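Extracellular ligand-binding receptor (PDB 3SG0) probably binds benzoylformate and related aromatic acids in the periplasm, as a solute-binding protein for their uptake. Local coordinates at residues Val90-Leu103 with Thr114-Val126. Numbering follows the deposited sequence.
Sequences VDVLIGSSLTPVSL and TPLMTMAAAAILV. With 173 (benzoyl-formic acid), chain B.
Thr99 and Ala121 meet at the carboxylate of bound benzoyl-formic acid, and Ala121 also reaches its ring. The CB methyl of Ala121 lies over one face of the ring, 3.8 Å from ring carbon C2D. The carbonyl oxygens of Ser97 and Met119 stand at the ring's rim, and a water donates to both. At the carboxylate, Thr99 N gives an almost straight hydrogen bond to O1A (2.7 Å, 176°). The other oxygen, O1B, is bonded by Thr99 OG1 at 2.7 Å and by Ala121 N at 3.0 Å. The hydroxyl of Thr99 lies beside its backbone N (chi1 -67°), which lets both groups of one residue reach the carboxylate. Thr99 OG1 also accepts from Ala122 N, and Thr99 CG2 packs tightly on Ala122 CB (3.5 Å). With an alanine in place of Thr99, O1B would probably lose a bond, Ala122 N its acceptor and Ala122 CB the methyl packed on it. Arg198 NH2 is also hydrogen-bonded to the ligand.

Behind the pocket, strands 92-94 and 116-118 run parallel within a beta-alpha-beta unit. Leu93 N bonds Pro115 O, Met117 N bonds Leu93 O, and Gly95 N bonds Met117 O. Leu93 and Leu116 lie side by side on one sheet face. On the other, Ile94 CG1 touches Met117 CG, and Ile94 CG2 meets the selenium of Met119, a selenomethionine, at 3.9 Å. A cis peptide precedes Ser96, whose carbonyl accepts from Met119 N. Ser102 OG donates to Leu98 O (2.8 Å) in the first turn of helix 99-111.

The carboxylate sits at the N-terminal end of that helix, where the helix dipole would probably favour an anion. Polar donors on the carboxylate and a methyl on the ring face are consistent with a site for aromatic acids.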
# COMPACT_ATOMS: atom_id res chain seq x y z
N VAL A 90 4.56 -5.19 22.53
CA VAL A 90 4.53 -6.04 21.36
C VAL A 90 5.91 -6.22 20.75
O VAL A 90 6.77 -5.33 20.81
CB VAL A 90 3.54 -5.52 20.29
CG1 VAL A 90 2.13 -5.51 20.84
CG2 VAL A 90 3.94 -4.14 19.78
N ASP A 91 6.13 -7.39 20.17
CA ASP A 91 7.40 -7.69 19.53
C ASP A 91 7.56 -7.04 18.18
O ASP A 91 8.68 -6.74 17.75
CB ASP A 91 7.56 -9.20 19.41
CG ASP A 91 7.57 -9.88 20.75
OD1 ASP A 91 8.50 -9.60 21.53
OD2 ASP A 91 6.64 -10.67 21.05
N VAL A 92 6.43 -6.83 17.50
CA VAL A 92 6.40 -6.19 16.19
C VAL A 92 5.17 -5.30 16.13
O VAL A 92 4.11 -5.68 16.64
CB VAL A 92 6.29 -7.23 15.05
CG1 VAL A 92 6.23 -6.55 13.69
CG2 VAL A 92 7.46 -8.22 15.11
N LEU A 93 5.30 -4.13 15.52
CA LEU A 93 4.17 -3.24 15.25
C LEU A 93 3.92 -3.25 13.76
O LEU A 93 4.86 -3.26 12.98
CB LEU A 93 4.51 -1.83 15.70
CG LEU A 93 3.44 -0.75 15.58
CD1 LEU A 93 2.14 -1.13 16.30
CD2 LEU A 93 3.97 0.58 16.10
N ILE A 94 2.65 -3.24 13.37
CA ILE A 94 2.26 -3.21 11.97
C ILE A 94 1.28 -2.06 11.77
O ILE A 94 0.33 -1.90 12.54
CB ILE A 94 1.62 -4.55 11.54
CG1 ILE A 94 2.59 -5.71 11.82
CG2 ILE A 94 1.18 -4.48 10.09
CD1 ILE A 94 2.08 -7.07 11.37
N GLY A 95 1.52 -1.24 10.75
CA GLY A 95 0.59 -0.17 10.40
C GLY A 95 1.30 1.10 9.96
O GLY A 95 2.53 1.14 9.84
N SER A 96 0.54 2.15 9.66
CA SER A 96 -0.90 2.09 9.47
C SER A 96 -1.18 1.77 8.00
O SER A 96 -0.32 1.22 7.29
CB SER A 96 -1.51 3.43 9.90
OG SER A 96 -2.92 3.45 9.74
N SER A 97 -2.38 2.11 7.55
CA SER A 97 -2.84 1.84 6.20
C SER A 97 -2.47 2.94 5.21
O SER A 97 -2.42 2.69 4.00
CB SER A 97 -4.36 1.74 6.18
OG SER A 97 -4.86 0.84 7.17
N LEU A 98 -2.28 4.15 5.72
CA LEU A 98 -2.10 5.34 4.89
C LEU A 98 -0.78 6.00 5.22
O LEU A 98 -0.28 5.89 6.34
CB LEU A 98 -3.21 6.36 5.14
CG LEU A 98 -4.65 5.86 5.24
CD1 LEU A 98 -5.61 7.03 5.44
CD2 LEU A 98 -5.03 5.04 4.03
N THR A 99 -0.24 6.73 4.26
CA THR A 99 1.04 7.39 4.42
C THR A 99 1.05 8.47 5.52
O THR A 99 1.91 8.43 6.40
CB THR A 99 1.56 7.93 3.08
OG1 THR A 99 1.87 6.83 2.22
CG2 THR A 99 2.80 8.77 3.28
N PRO A 100 0.11 9.43 5.50
CA PRO A 100 0.14 10.46 6.55
C PRO A 100 -0.00 9.86 7.95
O PRO A 100 0.55 10.38 8.92
CB PRO A 100 -1.07 11.35 6.21
CG PRO A 100 -1.94 10.52 5.30
CD PRO A 100 -0.99 9.65 4.54
N VAL A 101 -0.76 8.78 8.05
CA VAL A 101 -1.02 8.14 9.33
C VAL A 101 0.21 7.36 9.80
O VAL A 101 0.49 7.28 11.00
CB VAL A 101 -2.27 7.24 9.25
CG1 VAL A 101 -2.57 6.62 10.58
CG2 VAL A 101 -3.46 8.05 8.75
N SER A 102 0.95 6.80 8.85
CA SER A 102 2.13 5.99 9.15
C SER A 102 3.39 6.79 9.47
O SER A 102 4.24 6.32 10.23
CB SER A 102 2.45 5.07 7.98
OG SER A 102 1.41 4.13 7.77
N LEU A 103 3.53 7.97 8.88
CA LEU A 103 4.75 8.74 9.05
C LEU A 103 5.20 8.94 10.51
O LEU A 103 6.37 8.70 10.81
CB LEU A 103 4.66 10.08 8.32
CG LEU A 103 5.00 10.02 6.84
CD1 LEU A 103 4.53 11.27 6.11
CD2 LEU A 103 6.50 9.80 6.65
N THR A 114 11.57 -1.35 18.14
CA THR A 114 10.59 -2.35 17.72
C THR A 114 10.40 -2.25 16.22
O THR A 114 10.17 -1.16 15.69
CB THR A 114 9.26 -2.09 18.44
OG1 THR A 114 9.46 -2.16 19.85
CG2 THR A 114 8.20 -3.10 18.04
N PRO A 115 10.51 -3.38 15.50
CA PRO A 115 10.28 -3.31 14.06
C PRO A 115 8.85 -2.87 13.74
O PRO A 115 7.89 -3.29 14.41
CB PRO A 115 10.49 -4.75 13.57
CG PRO A 115 11.06 -5.49 14.69
CD PRO A 115 10.87 -4.73 15.96
N LEU A 116 8.73 -2.03 12.72
CA LEU A 116 7.46 -1.53 12.22
C LEU A 116 7.28 -2.01 10.79
O LEU A 116 8.10 -1.70 9.93
CB LEU A 116 7.44 0.00 12.22
CG LEU A 116 6.22 0.66 11.55
CD1 LEU A 116 4.94 0.34 12.29
CD2 LEU A 116 6.41 2.16 11.41
N MSE A 117 6.21 -2.78 10.54
CA MSE A 117 5.85 -3.18 9.18
C MSE A 117 4.77 -2.21 8.73
O MSE A 117 3.60 -2.35 9.12
CB MSE A 117 5.31 -4.61 9.15
CG MSE A 117 6.08 -5.60 10.00
SE MSE A 117 7.94 -5.83 9.54
CE MSE A 117 7.67 -6.62 7.77
N THR A 118 5.11 -1.19 7.95
CA THR A 118 4.08 -0.27 7.50
C THR A 118 3.29 -0.87 6.35
O THR A 118 3.84 -1.63 5.55
CB THR A 118 4.65 1.11 7.13
OG1 THR A 118 3.57 1.99 6.83
CG2 THR A 118 5.58 1.06 5.92
N MSE A 119 2.00 -0.55 6.27
CA MSE A 119 1.14 -1.05 5.20
C MSE A 119 0.84 0.00 4.14
O MSE A 119 0.05 -0.25 3.22
CB MSE A 119 -0.15 -1.66 5.77
CG MSE A 119 0.12 -2.84 6.69
SE MSE A 119 -1.49 -3.68 7.36
CE MSE A 119 -2.04 -2.30 8.62
N ALA A 120 1.48 1.16 4.24
CA ALA A 120 1.24 2.27 3.34
C ALA A 120 2.27 2.30 2.21
O ALA A 120 3.18 1.46 2.16
CB ALA A 120 1.22 3.57 4.12
N ALA A 121 2.14 3.27 1.30
CA ALA A 121 2.79 3.17 -0.01
C ALA A 121 3.94 4.13 -0.30
O ALA A 121 4.80 3.82 -1.13
CB ALA A 121 1.75 3.31 -1.12
N ALA A 122 3.94 5.32 0.29
CA ALA A 122 4.91 6.35 -0.14
C ALA A 122 6.36 5.97 0.14
O ALA A 122 6.68 5.45 1.20
CB ALA A 122 4.59 7.68 0.49
N ALA A 123 7.24 6.27 -0.81
CA ALA A 123 8.65 5.91 -0.68
C ALA A 123 9.28 6.48 0.59
O ALA A 123 10.14 5.82 1.20
CB ALA A 123 9.42 6.39 -1.90
N ILE A 124 8.86 7.67 1.00
CA ILE A 124 9.45 8.36 2.14
C ILE A 124 9.32 7.56 3.44
O ILE A 124 10.03 7.81 4.42
CB ILE A 124 8.84 9.78 2.29
CG1 ILE A 124 9.62 10.63 3.29
CG2 ILE A 124 7.38 9.71 2.69
CD1 ILE A 124 9.21 12.08 3.27
N LEU A 125 8.41 6.59 3.47
CA LEU A 125 8.26 5.77 4.67
C LEU A 125 9.52 4.96 4.99
O LEU A 125 9.77 4.66 6.16
CB LEU A 125 7.04 4.86 4.56
CG LEU A 125 5.71 5.62 4.50
CD1 LEU A 125 4.58 4.69 4.07
CD2 LEU A 125 5.40 6.28 5.83
N VAL A 126 10.31 4.60 3.97
CA VAL A 126 11.53 3.81 4.22
C VAL A 126 12.77 4.29 3.47
O VAL A 126 13.85 3.74 3.69
CB VAL A 126 11.35 2.30 3.89
CG1 VAL A 126 10.34 1.67 4.82
CG2 VAL A 126 10.99 2.08 2.41
O1B 173 B . -0.09 5.22 1.35
C1 173 B . -1.20 5.68 1.30
O1A 173 B . -1.55 6.88 1.89
C2 173 B . -2.22 5.08 0.38
O2 173 B . -3.23 5.68 0.11
C1G 173 B . -1.96 3.70 -0.14
C2D 173 B . -1.47 2.63 0.83
C2E 173 B . -1.18 1.23 0.32
C3 173 B . -1.35 0.93 -1.16
C1E 173 B . -1.84 2.03 -2.12
C1D 173 B . -2.16 3.42 -1.62
O HOH W 1 7.91 -3.13 22.02
O HOH W 2 -2.73 -0.06 3.25